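Endo-xylogalacturonan hydrolase A (Aspergillus tubingensis, PDB 4C2L) hydrolyses xylogalacturonan, cutting the xylose-substituted galacturonic acid backbone found in the hairy regions of pectin. Local coordinates at residues A[123-128]-A[181-186]; A[33-38]-A[60-65]; A[341-346]-A[353-358]; A[134-139]-A[168-173]; A[227-230]-A[234-237]. All blocks are in the same frame, centred on the assembly; numbering follows the deposited sequence.

Contacts 3, 4 and 5 lie inside the parallel beta-helix, where strands from different faces of the coil meet through apolar side chains alone; all three draw on the same long parallel sheet that holds strands 134-139, 235-240 and 339-344. Contact 4 is built round an aromatic ring, contact 5 round an isoleucine and a disulfide sulfur, and contact 3 round an aliphatic pair with a ring beside it. Contact 2, partly buried, packs alpha-helix 32-42 onto one end of the beta-helix, about 47 Å between centres from contact 3 on the other side of the chain's centre. Contact 1 is a surface contact of mixed character, where a lysine and an asparagine use their carbon skeletons for packing.

Contact 1. Residues A[123-128]-A[181-186]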
# COMPACT_ATOMS: atom_id res chain seq x y z
N LEU A 123 11.61 9.47 -15.51
CA LEU A 123 11.10 8.96 -16.79
C LEU A 123 9.57 8.95 -16.80
O LEU A 123 8.95 9.43 -17.74
CB LEU A 123 11.65 7.56 -17.08
CG LEU A 123 11.25 6.92 -18.41
CD1 LEU A 123 11.53 7.84 -19.59
CD2 LEU A 123 12.01 5.60 -18.57
N PHE A 124 8.97 8.41 -15.74
CA PHE A 124 7.51 8.39 -15.66
C PHE A 124 6.92 9.80 -15.73
O PHE A 124 5.85 10.00 -16.30
CB PHE A 124 7.08 7.71 -14.38
CG PHE A 124 5.60 7.61 -14.23
CD1 PHE A 124 4.89 6.71 -15.01
CD2 PHE A 124 4.91 8.44 -13.35
CE1 PHE A 124 3.51 6.61 -14.90
CE2 PHE A 124 3.53 8.35 -13.24
CZ PHE A 124 2.83 7.43 -14.02
N ALA A 125 7.60 10.77 -15.12
CA ALA A 125 7.13 12.16 -15.11
C ALA A 125 7.00 12.73 -16.53
O ALA A 125 6.07 13.48 -16.81
CB ALA A 125 8.05 13.04 -14.26
N SER A 126 7.92 12.34 -17.41
CA SER A 126 7.90 12.82 -18.81
C SER A 126 7.10 11.90 -19.73
O SER A 126 6.65 12.33 -20.80
CB SER A 126 9.32 12.95 -19.36
OG SER A 126 9.97 14.08 -18.82
N ASP A 127 6.94 10.65 -19.32
CA ASP A 127 6.29 9.63 -20.17
C ASP A 127 5.44 8.70 -19.31
O ASP A 127 5.93 7.73 -18.74
CB ASP A 127 7.37 8.85 -20.91
CG ASP A 127 6.80 7.75 -21.82
OD1 ASP A 127 5.57 7.58 -21.92
OD2 ASP A 127 7.62 7.05 -22.44
N SER A 128 4.15 9.00 -19.22
CA SER A 128 3.26 8.26 -18.34
C SER A 128 3.03 6.82 -18.82
O SER A 128 2.42 6.04 -18.11
CB SER A 128 1.92 9.00 -18.21
OG SER A 128 1.29 9.02 -19.48
N SER A 181 14.74 15.45 -7.10
CA SER A 181 14.36 16.49 -8.07
C SER A 181 12.97 17.01 -7.75
O SER A 181 12.45 16.75 -6.67
CB SER A 181 14.41 15.93 -9.49
OG SER A 181 13.36 15.02 -9.74
N ASP A 182 12.38 17.71 -8.70
CA ASP A 182 11.04 18.25 -8.55
C ASP A 182 9.98 17.24 -8.95
O ASP A 182 8.80 17.48 -8.75
CB ASP A 182 10.87 19.50 -9.42
CG ASP A 182 11.82 20.61 -9.02
OD1 ASP A 182 11.63 21.15 -7.91
OD2 ASP A 182 12.74 20.94 -9.82
N ASN A 183 10.41 16.12 -9.53
CA ASN A 183 9.46 15.06 -9.89
C ASN A 183 9.20 14.18 -8.68
O ASN A 183 10.14 13.63 -8.11
CB ASN A 183 10.01 14.21 -11.03
CG ASN A 183 10.10 14.99 -12.33
OD1 ASN A 183 9.20 15.76 -12.66
ND2 ASN A 183 11.15 14.76 -13.07
N PRO A 184 7.92 14.05 -8.27
CA PRO A 184 7.63 13.26 -7.08
C PRO A 184 7.74 11.75 -7.32
O PRO A 184 7.72 11.29 -8.49
CB PRO A 184 6.18 13.64 -6.73
CG PRO A 184 5.61 14.24 -7.96
CD PRO A 184 6.72 14.61 -8.91
N PRO A 185 7.88 10.97 -6.24
CA PRO A 185 7.92 9.51 -6.36
C PRO A 185 6.50 8.96 -6.54
O PRO A 185 5.90 8.43 -5.61
CB PRO A 185 8.53 9.07 -5.03
CG PRO A 185 8.23 10.17 -4.06
CD PRO A 185 8.13 11.44 -4.86
N LYS A 186 5.96 9.12 -7.75
CA LYS A 186 4.56 8.76 -8.03
C LYS A 186 4.27 7.28 -7.81
O LYS A 186 5.10 6.44 -8.12
CB LYS A 186 4.23 9.09 -9.49
CG LYS A 186 4.16 10.56 -9.82
CD LYS A 186 2.95 11.22 -9.22
CE LYS A 186 2.74 12.61 -9.82
NZ LYS A 186 1.56 13.28 -9.21
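This is a surface contact on the outside of the right-handed parallel beta-helix of family 28 hydrolases, where the last turn of helix 118-126 leans on residues 181-186, a loop of the first PbH1 repeat. A125 sets its methyl over the flat amide of N183, A125 CB lying 3.4 Å from both N183 CG and N183 OD1; a residue this small lets the amide lie close. The amide is held by D122, three residues before A125 on the same helix, which accepts from N183 ND2 and also bonds S181 OG. S181 OG also receives the backbone N-H of N183 at 3.2 Å, an ST turn. F124 CG stands anti to the backbone N (chi1 -179°), sending the ring to K186, whose side chain crosses it at about a right angle. R132 joins both sides, through a cation-pi contact with F124 and a bond to K186 O. K186 suits a surface position: its methylenes pack, while the chain, bent at chi2 (-71°), leads its end away from the helix. The side chain lies about 6 Å from that of D210, the probable proton donor. Its methylene CB stays against the ring, 3.9 Å from F124 CE2.

Contact 2. Residues A[33-38]-A[60-65]; sequences PAITEA and SVLDLG
L62 drives one methyl, CD1, between two neighbouring side chains of helix 32-42: it lies 3.6 Å from I35 CG2 and 3.8 Å from T36 CG2. The leucine can do this because its CG is anti to the backbone N (chi1 175°), which carries the branch from the strand toward the helix although its first bond does not aim there. I35 meets it at about a right angle and touches with the CG2 branch, while CG1 is set beside the backbone N. Beta-branching suits this site, since a methyl close to the backbone fills the short gap between helix and strand. The helix covers the N-terminal end of the parallel beta-helix, a cap usual in this fold, and strand 62-63 lies beneath it, L62 being joined by backbone bonds to M93 and S95. T36 divides its two branches. With chi1 at 57°, OG1 turns back to its own helix, where P33 O and V32 O are at best weak partners, and CG2 faces the strand, 3.5 Å from D63 O. Just beyond, D63 makes an Asx turn, OD1 accepting from G65 N at 2.9 Å.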
# COMPACT_ATOMS: atom_id res chain seq x y z
N PRO A 33 22.93 -13.74 -9.69
CA PRO A 33 23.17 -15.20 -9.79
C PRO A 33 23.80 -15.80 -8.54
O PRO A 33 23.41 -16.90 -8.13
CB PRO A 33 24.11 -15.31 -11.00
CG PRO A 33 23.68 -14.17 -11.86
CD PRO A 33 23.41 -13.03 -10.89
N ALA A 34 24.76 -15.09 -7.94
CA ALA A 34 25.37 -15.53 -6.69
C ALA A 34 24.33 -15.68 -5.58
O ALA A 34 24.40 -16.63 -4.78
CB ALA A 34 26.47 -14.57 -6.25
N ILE A 35 23.39 -14.74 -5.53
CA ILE A 35 22.33 -14.78 -4.53
C ILE A 35 21.37 -15.97 -4.75
O ILE A 35 21.06 -16.70 -3.80
CB ILE A 35 21.55 -13.44 -4.50
CG1 ILE A 35 22.50 -12.30 -4.10
CG2 ILE A 35 20.35 -13.54 -3.57
CD1 ILE A 35 21.95 -10.90 -4.34
N THR A 36 20.92 -16.19 -5.98
CA THR A 36 20.00 -17.30 -6.21
C THR A 36 20.69 -18.65 -6.07
O THR A 36 20.06 -19.62 -5.70
CB THR A 36 19.23 -17.20 -7.54
OG1 THR A 36 20.17 -17.11 -8.61
CG2 THR A 36 18.33 -15.95 -7.52
N GLU A 37 21.99 -18.71 -6.35
CA GLU A 37 22.70 -19.97 -6.14
C GLU A 37 22.79 -20.26 -4.64
O GLU A 37 22.60 -21.40 -4.23
CB GLU A 37 24.09 -19.97 -6.78
CG GLU A 37 24.66 -21.37 -6.96
CD GLU A 37 25.23 -21.93 -5.67
OE1 GLU A 37 25.74 -21.11 -4.86
OE2 GLU A 37 25.17 -23.17 -5.47
N ALA A 38 23.06 -19.23 -3.84
CA ALA A 38 23.07 -19.38 -2.38
C ALA A 38 21.70 -19.83 -1.88
O ALA A 38 21.61 -20.75 -1.05
CB ALA A 38 23.49 -18.08 -1.70
N SER A 60 19.17 -7.26 -11.99
CA SER A 60 18.10 -8.00 -12.65
C SER A 60 17.09 -8.44 -11.61
O SER A 60 17.32 -8.24 -10.40
CB SER A 60 18.70 -9.22 -13.36
OG SER A 60 19.38 -10.05 -12.44
N VAL A 61 15.99 -9.04 -12.06
CA VAL A 61 14.97 -9.54 -11.12
C VAL A 61 15.58 -10.57 -10.17
O VAL A 61 16.28 -11.48 -10.63
CB VAL A 61 13.82 -10.21 -11.88
CG1 VAL A 61 12.85 -10.89 -10.90
CG2 VAL A 61 13.10 -9.19 -12.76
N LEU A 62 15.33 -10.42 -8.87
CA LEU A 62 15.76 -11.41 -7.88
C LEU A 62 14.58 -12.31 -7.55
O LEU A 62 13.59 -11.86 -6.97
CB LEU A 62 16.23 -10.73 -6.59
CG LEU A 62 16.60 -11.65 -5.43
CD1 LEU A 62 17.69 -12.64 -5.83
CD2 LEU A 62 17.07 -10.81 -4.23
N ASP A 63 14.67 -13.56 -7.96
CA ASP A 63 13.58 -14.50 -7.79
C ASP A 63 13.89 -15.37 -6.57
O ASP A 63 14.93 -16.02 -6.52
CB ASP A 63 13.44 -15.35 -9.06
CG ASP A 63 12.17 -16.14 -9.08
OD1 ASP A 63 12.00 -16.98 -8.17
OD2 ASP A 63 11.33 -15.93 -10.00
N LEU A 64 13.00 -15.35 -5.59
CA LEU A 64 13.22 -16.07 -4.32
C LEU A 64 12.53 -17.44 -4.29
O LEU A 64 12.38 -18.04 -3.22
CB LEU A 64 12.76 -15.21 -3.13
CG LEU A 64 13.47 -13.86 -2.97
CD1 LEU A 64 13.02 -13.18 -1.67
CD2 LEU A 64 14.99 -14.02 -3.00
N GLY A 65 12.19 -17.94 -5.47
CA GLY A 65 11.38 -19.15 -5.57
C GLY A 65 11.97 -20.42 -4.98
O GLY A 65 11.23 -21.34 -4.67

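Contact 3. Residues A[341-346]-A[353-358]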
# COMPACT_ATOMS: atom_id res chain seq x y z
N ALA A 341 -14.32 15.93 6.02
CA ALA A 341 -14.65 14.62 5.41
C ALA A 341 -15.63 14.80 4.26
O ALA A 341 -16.49 15.66 4.32
CB ALA A 341 -15.22 13.68 6.46
N ASN A 342 -15.49 13.97 3.23
CA ASN A 342 -16.35 14.04 2.06
C ASN A 342 -16.87 12.63 1.80
O ASN A 342 -16.15 11.78 1.27
CB ASN A 342 -15.56 14.56 0.84
CG ASN A 342 -16.46 15.02 -0.30
OD1 ASN A 342 -17.60 14.56 -0.45
ND2 ASN A 342 -15.96 15.94 -1.11
N LEU A 343 -18.10 12.38 2.22
CA LEU A 343 -18.67 11.03 2.16
C LEU A 343 -19.66 10.98 1.02
O LEU A 343 -20.87 11.18 1.22
CB LEU A 343 -19.33 10.67 3.50
CG LEU A 343 -18.55 10.93 4.80
CD1 LEU A 343 -19.34 10.51 6.03
CD2 LEU A 343 -17.19 10.25 4.78
N ASP A 344 -19.14 10.76 -0.18
CA ASP A 344 -19.97 10.73 -1.36
C ASP A 344 -20.39 9.30 -1.72
O ASP A 344 -19.88 8.71 -2.67
CB ASP A 344 -19.27 11.40 -2.55
CG ASP A 344 -20.25 11.78 -3.66
OD1 ASP A 344 -21.35 12.26 -3.34
OD2 ASP A 344 -19.92 11.60 -4.85
N CYS A 345 -21.33 8.73 -0.95
CA CYS A 345 -21.82 7.39 -1.26
C CYS A 345 -22.64 7.39 -2.56
O CYS A 345 -23.22 8.41 -2.92
CB CYS A 345 -22.64 6.81 -0.11
SG CYS A 345 -21.57 5.99 1.11
N GLY A 346 -22.65 6.25 -3.25
CA GLY A 346 -23.34 6.13 -4.53
C GLY A 346 -24.85 6.18 -4.37
O GLY A 346 -25.38 5.77 -3.35
N ILE A 353 -22.06 2.91 6.88
CA ILE A 353 -20.94 3.45 7.67
C ILE A 353 -21.43 4.06 8.97
O ILE A 353 -22.46 4.74 9.00
CB ILE A 353 -20.05 4.41 6.84
CG1 ILE A 353 -18.92 5.01 7.70
CG2 ILE A 353 -20.85 5.48 6.12
CD1 ILE A 353 -17.86 5.75 6.89
N SER A 354 -20.72 3.76 10.05
CA SER A 354 -20.99 4.31 11.38
C SER A 354 -19.74 5.03 11.90
O SER A 354 -18.67 4.42 11.91
CB SER A 354 -21.39 3.18 12.33
OG SER A 354 -21.68 3.67 13.63
N ILE A 355 -19.90 6.27 12.33
CA ILE A 355 -18.78 7.07 12.80
C ILE A 355 -18.98 7.41 14.27
O ILE A 355 -20.07 7.81 14.68
CB ILE A 355 -18.65 8.36 11.97
CG1 ILE A 355 -18.52 8.02 10.48
CG2 ILE A 355 -17.45 9.19 12.44
CD1 ILE A 355 -18.62 9.20 9.55
N SER A 356 -17.93 7.21 15.06
CA SER A 356 -17.97 7.58 16.49
C SER A 356 -16.62 8.15 16.92
O SER A 356 -15.59 7.86 16.31
CB SER A 356 -18.34 6.39 17.37
OG SER A 356 -17.36 5.37 17.26
N GLY A 357 -16.63 8.96 17.98
CA GLY A 357 -15.39 9.57 18.47
C GLY A 357 -14.65 10.30 17.37
O GLY A 357 -13.41 10.21 17.26
N PHE A 358 -15.39 11.02 16.53
CA PHE A 358 -14.80 11.74 15.42
C PHE A 358 -14.53 13.16 15.88
O PHE A 358 -15.44 14.00 15.88
CB PHE A 358 -15.76 11.72 14.23
CG PHE A 358 -15.16 12.19 12.94
CD1 PHE A 358 -14.36 11.34 12.18
CD2 PHE A 358 -15.43 13.47 12.47
CE1 PHE A 358 -13.83 11.77 10.98
CE2 PHE A 358 -14.90 13.91 11.27
CZ PHE A 358 -14.10 13.06 10.52
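L343 points its end across the interior and overlaps I355, the two side chains meeting tip to tip with CD1 of L343 3.8 Å from CD1 of I355. Both have their first branch beside the backbone N and anti to the carbonyl carbon, and I355 then runs on extended (chi2 170°), which carries CD1 well out from its strand. That reach is needed: the nearest CA atoms here, those of L343 and I353, are 9.6 Å apart, so the backbones cannot touch and long aliphatic chains have to fill the middle. A little further along, A341 and F358 meet differently. A341 offers only a methyl, and the large ring of F358 makes up the distance, CZ coming 4.3 Å from A341 CB at an oblique slant. Strands 339-344 and 350-358 are two faces of one coil of the right-handed parallel beta-helix, within the fifth PbH1 repeat, and each alternates its residues between core and outer side. N342 takes the other side of its strand, where its buried amide is satisfied by Y296 OH and the backbone N of S387. The chain between the faces is tied by the disulfide from C345 to C351. At the far corner G357 adopts positive phi (53°), a conformation that favours glycine; the chain turns there, and F358 beyond it points toward the facing strand. Coils on either side add to the same core: F298 packs on both L343 and I353, and V369 on A341 and L343.

Contact 4. Residues A[134-139]-A[168-173]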
# COMPACT_ATOMS: atom_id res chain seq x y z
N THR A 134 7.11 -3.54 -9.16
CA THR A 134 6.94 -3.52 -7.70
C THR A 134 8.20 -4.02 -7.04
O THR A 134 8.81 -4.98 -7.54
CB THR A 134 5.75 -4.42 -7.34
OG1 THR A 134 4.59 -3.81 -7.91
CG2 THR A 134 5.60 -4.64 -5.81
N LEU A 135 8.60 -3.39 -5.94
CA LEU A 135 9.87 -3.74 -5.29
C LEU A 135 9.84 -5.15 -4.67
O LEU A 135 10.75 -5.96 -4.94
CB LEU A 135 10.23 -2.68 -4.23
CG LEU A 135 11.47 -3.01 -3.41
CD1 LEU A 135 12.71 -2.96 -4.30
CD2 LEU A 135 11.58 -1.99 -2.28
N LEU A 136 8.83 -5.45 -3.84
CA LEU A 136 8.67 -6.77 -3.23
C LEU A 136 7.28 -7.29 -3.61
O LEU A 136 6.25 -6.77 -3.14
CB LEU A 136 8.81 -6.70 -1.70
CG LEU A 136 8.67 -8.04 -0.96
CD1 LEU A 136 9.66 -9.09 -1.48
CD2 LEU A 136 8.90 -7.80 0.52
N TYR A 137 7.26 -8.29 -4.47
CA TYR A 137 6.03 -8.74 -5.10
C TYR A 137 5.78 -10.17 -4.67
O TYR A 137 6.51 -11.10 -5.05
CB TYR A 137 6.20 -8.65 -6.62
CG TYR A 137 4.98 -9.00 -7.41
CD1 TYR A 137 4.04 -8.01 -7.76
CD2 TYR A 137 4.77 -10.30 -7.87
CE1 TYR A 137 2.91 -8.32 -8.51
CE2 TYR A 137 3.64 -10.63 -8.63
CZ TYR A 137 2.73 -9.63 -8.94
OH TYR A 137 1.61 -9.91 -9.69
N ILE A 138 4.75 -10.34 -3.83
CA ILE A 138 4.42 -11.65 -3.27
C ILE A 138 3.15 -12.13 -3.95
O ILE A 138 2.13 -11.42 -3.97
CB ILE A 138 4.20 -11.53 -1.74
CG1 ILE A 138 5.52 -11.27 -1.03
CG2 ILE A 138 3.55 -12.80 -1.16
CD1 ILE A 138 5.33 -10.60 0.33
N THR A 139 3.19 -13.33 -4.54
CA THR A 139 2.00 -13.87 -5.16
C THR A 139 1.88 -15.34 -4.80
O THR A 139 2.83 -16.10 -4.98
CB THR A 139 1.96 -13.65 -6.68
OG1 THR A 139 0.76 -14.21 -7.20
CG2 THR A 139 3.19 -14.25 -7.39
N VAL A 168 0.76 -13.74 5.81
CA VAL A 168 1.87 -12.88 5.44
C VAL A 168 1.96 -11.79 6.49
O VAL A 168 0.96 -11.11 6.79
CB VAL A 168 1.63 -12.25 4.06
CG1 VAL A 168 2.80 -11.36 3.65
CG2 VAL A 168 1.40 -13.35 3.03
N VAL A 169 3.15 -11.60 7.05
CA VAL A 169 3.33 -10.60 8.10
C VAL A 169 4.46 -9.64 7.75
O VAL A 169 5.58 -10.09 7.49
CB VAL A 169 3.60 -11.25 9.48
CG1 VAL A 169 3.81 -10.16 10.53
CG2 VAL A 169 2.44 -12.14 9.89
N PHE A 170 4.16 -8.34 7.76
CA PHE A 170 5.15 -7.28 7.58
C PHE A 170 5.29 -6.62 8.93
O PHE A 170 4.31 -6.13 9.47
CB PHE A 170 4.67 -6.23 6.58
CG PHE A 170 4.43 -6.75 5.18
CD1 PHE A 170 3.19 -7.26 4.82
CD2 PHE A 170 5.44 -6.70 4.22
CE1 PHE A 170 2.95 -7.72 3.52
CE2 PHE A 170 5.22 -7.17 2.92
CZ PHE A 170 3.96 -7.68 2.57
N SER A 171 6.50 -6.60 9.48
CA SER A 171 6.70 -6.02 10.82
C SER A 171 7.94 -5.15 10.91
O SER A 171 8.98 -5.50 10.36
CB SER A 171 6.81 -7.16 11.85
OG SER A 171 7.03 -6.63 13.13
N ASN A 172 7.86 -4.03 11.64
CA ASN A 172 9.04 -3.22 11.92
C ASN A 172 9.77 -2.80 10.65
O ASN A 172 10.98 -3.02 10.51
CB ASN A 172 9.99 -3.99 12.85
CG ASN A 172 9.43 -4.16 14.24
OD1 ASN A 172 8.84 -3.22 14.78
ND2 ASN A 172 9.59 -5.33 14.82
N LEU A 173 9.03 -2.25 9.69
CA LEU A 173 9.61 -1.81 8.44
C LEU A 173 9.69 -0.29 8.39
O LEU A 173 8.78 0.41 8.86
CB LEU A 173 8.80 -2.32 7.24
CG LEU A 173 8.62 -3.82 7.04
CD1 LEU A 173 7.86 -4.07 5.74
CD2 LEU A 173 9.99 -4.52 6.98
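L136 and I138 of strand 134-139 meet F170 and V168 of strand 168-176 across the packed interior of the right-handed parallel beta-helix, a diagonal contact with the following coil made entirely by apolar side chains. The first segment turns a corner at L135 and L136, and L136 is the first of its residues to look inward: with CG anti to the backbone N (chi1 -180°) it brings CD2 to the edge of the F170 ring, near the ring plane and 4.4 Å from CE2. Y137 points to the other side of the strand, where its side chain touches K162. I138 returns to the core and has the largest share of the contact. Its CG1 branch, extended by chi2 of 157°, takes CD1 obliquely to the ring, 3.9 Å from F170 CZ. An aromatic residue suits the opposing strand because the CA atoms of L136 and F170 are 11.4 Å apart, a distance that a long flat group can span. F191 meets the ring edge-to-face; V161 of the same coil as F170, and I146 and I201 of the coils before and after, also touch it. V168, one inward place earlier, is shorter and is reached by the same isoleucine methyl, I138 CD1 lying 4.2 Å from V168 CG1.

Contact 5. Residues A[227-230]-A[234-237]. With NAG (2-acetamido-2-deoxy-beta-D-glucopyranose), chain D.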
# COMPACT_ATOMS: atom_id res chain seq x y z
N ILE A 227 0.79 2.25 12.42
CA ILE A 227 1.41 2.63 11.18
C ILE A 227 1.48 4.14 11.14
O ILE A 227 0.57 4.84 11.62
CB ILE A 227 0.65 2.03 9.97
CG1 ILE A 227 1.35 2.39 8.65
CG2 ILE A 227 -0.81 2.49 9.94
CD1 ILE A 227 0.94 1.46 7.51
N SER A 228 2.60 4.64 10.62
CA SER A 228 2.74 6.06 10.38
C SER A 228 2.97 6.28 8.89
O SER A 228 3.79 5.60 8.28
CB SER A 228 3.93 6.61 11.17
OG SER A 228 4.17 7.95 10.80
N CYS A 229 2.23 7.22 8.32
CA CYS A 229 2.30 7.51 6.88
C CYS A 229 2.43 9.01 6.67
O CYS A 229 1.61 9.79 7.18
CB CYS A 229 1.03 7.04 6.15
SG CYS A 229 0.39 5.42 6.67
N THR A 230 3.43 9.42 5.89
CA THR A 230 3.66 10.83 5.61
C THR A 230 3.65 11.08 4.11
O THR A 230 4.40 10.44 3.38
CB THR A 230 5.02 11.30 6.19
OG1 THR A 230 5.03 11.08 7.61
CG2 THR A 230 5.24 12.76 5.92
N GLY A 234 -3.38 7.90 1.91
CA GLY A 234 -4.18 7.32 3.01
C GLY A 234 -4.25 5.80 3.09
O GLY A 234 -3.64 5.10 2.29
N ILE A 235 -4.99 5.32 4.09
CA ILE A 235 -5.32 3.90 4.23
C ILE A 235 -6.60 3.79 3.43
O ILE A 235 -7.64 4.32 3.84
CB ILE A 235 -5.57 3.54 5.71
CG1 ILE A 235 -4.35 3.83 6.59
CG2 ILE A 235 -6.00 2.08 5.87
CD1 ILE A 235 -3.12 3.01 6.28
N SER A 236 -6.51 3.13 2.28
CA SER A 236 -7.49 3.30 1.22
C SER A 236 -8.07 1.97 0.75
O SER A 236 -7.32 1.07 0.40
CB SER A 236 -6.77 4.00 0.05
OG SER A 236 -7.67 4.42 -0.95
N VAL A 237 -9.39 1.83 0.78
CA VAL A 237 -10.02 0.67 0.14
C VAL A 237 -10.21 1.01 -1.33
O VAL A 237 -10.89 1.99 -1.68
CB VAL A 237 -11.38 0.28 0.77
CG1 VAL A 237 -12.07 -0.80 -0.05
CG2 VAL A 237 -11.19 -0.19 2.22
C1 NAG D . 4.12 18.31 6.48
C2 NAG D . 5.63 18.23 6.59
C3 NAG D . 6.23 19.51 7.17
C4 NAG D . 5.73 20.73 6.40
C5 NAG D . 4.20 20.70 6.42
C6 NAG D . 3.59 21.90 5.71
C7 NAG D . 6.75 16.16 7.25
C8 NAG D . 6.93 15.20 8.39
N2 NAG D . 5.95 17.17 7.53
O3 NAG D . 7.64 19.42 7.10
O4 NAG D . 6.21 21.92 7.00
O5 NAG D . 3.75 19.50 5.79
O6 NAG D . 4.00 21.89 4.37
O7 NAG D . 7.30 16.00 6.15
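I235 fills the packed side of this contact inside the right-handed parallel beta-helix, between I227 and C229 of the strand just before it in the chain. Strands 227-230 and 235-240 lie on different faces of the coil, in the second PbH1 repeat, and one methyl bridges them: I235 CD1 is 4.3 Å from C229 SG and 4.4 Å from I227 CG2. The first bond of I235 does not aim at the partner strand, but the chain folds at chi2 (-64°) and its end comes nearer. V213, F215, V253 and F289 also touch it. C229 suits the site because its sulfur is both apolar filling and half of the disulfide to C212, two residues from D210, the probable proton donor. G234, just after the probable active-site residue H233, has backbone angles (phi 98°, psi -180°) that call for glycine. The other side of strand 227-230 is looser. S228 and T230 alternate away from the core and are partly exposed, and T230 faces sugar: a NAG of the protein's own glycan, near N260, brushes its methyl, with O7 of the acetamide 3.8 Å from T230 CG2.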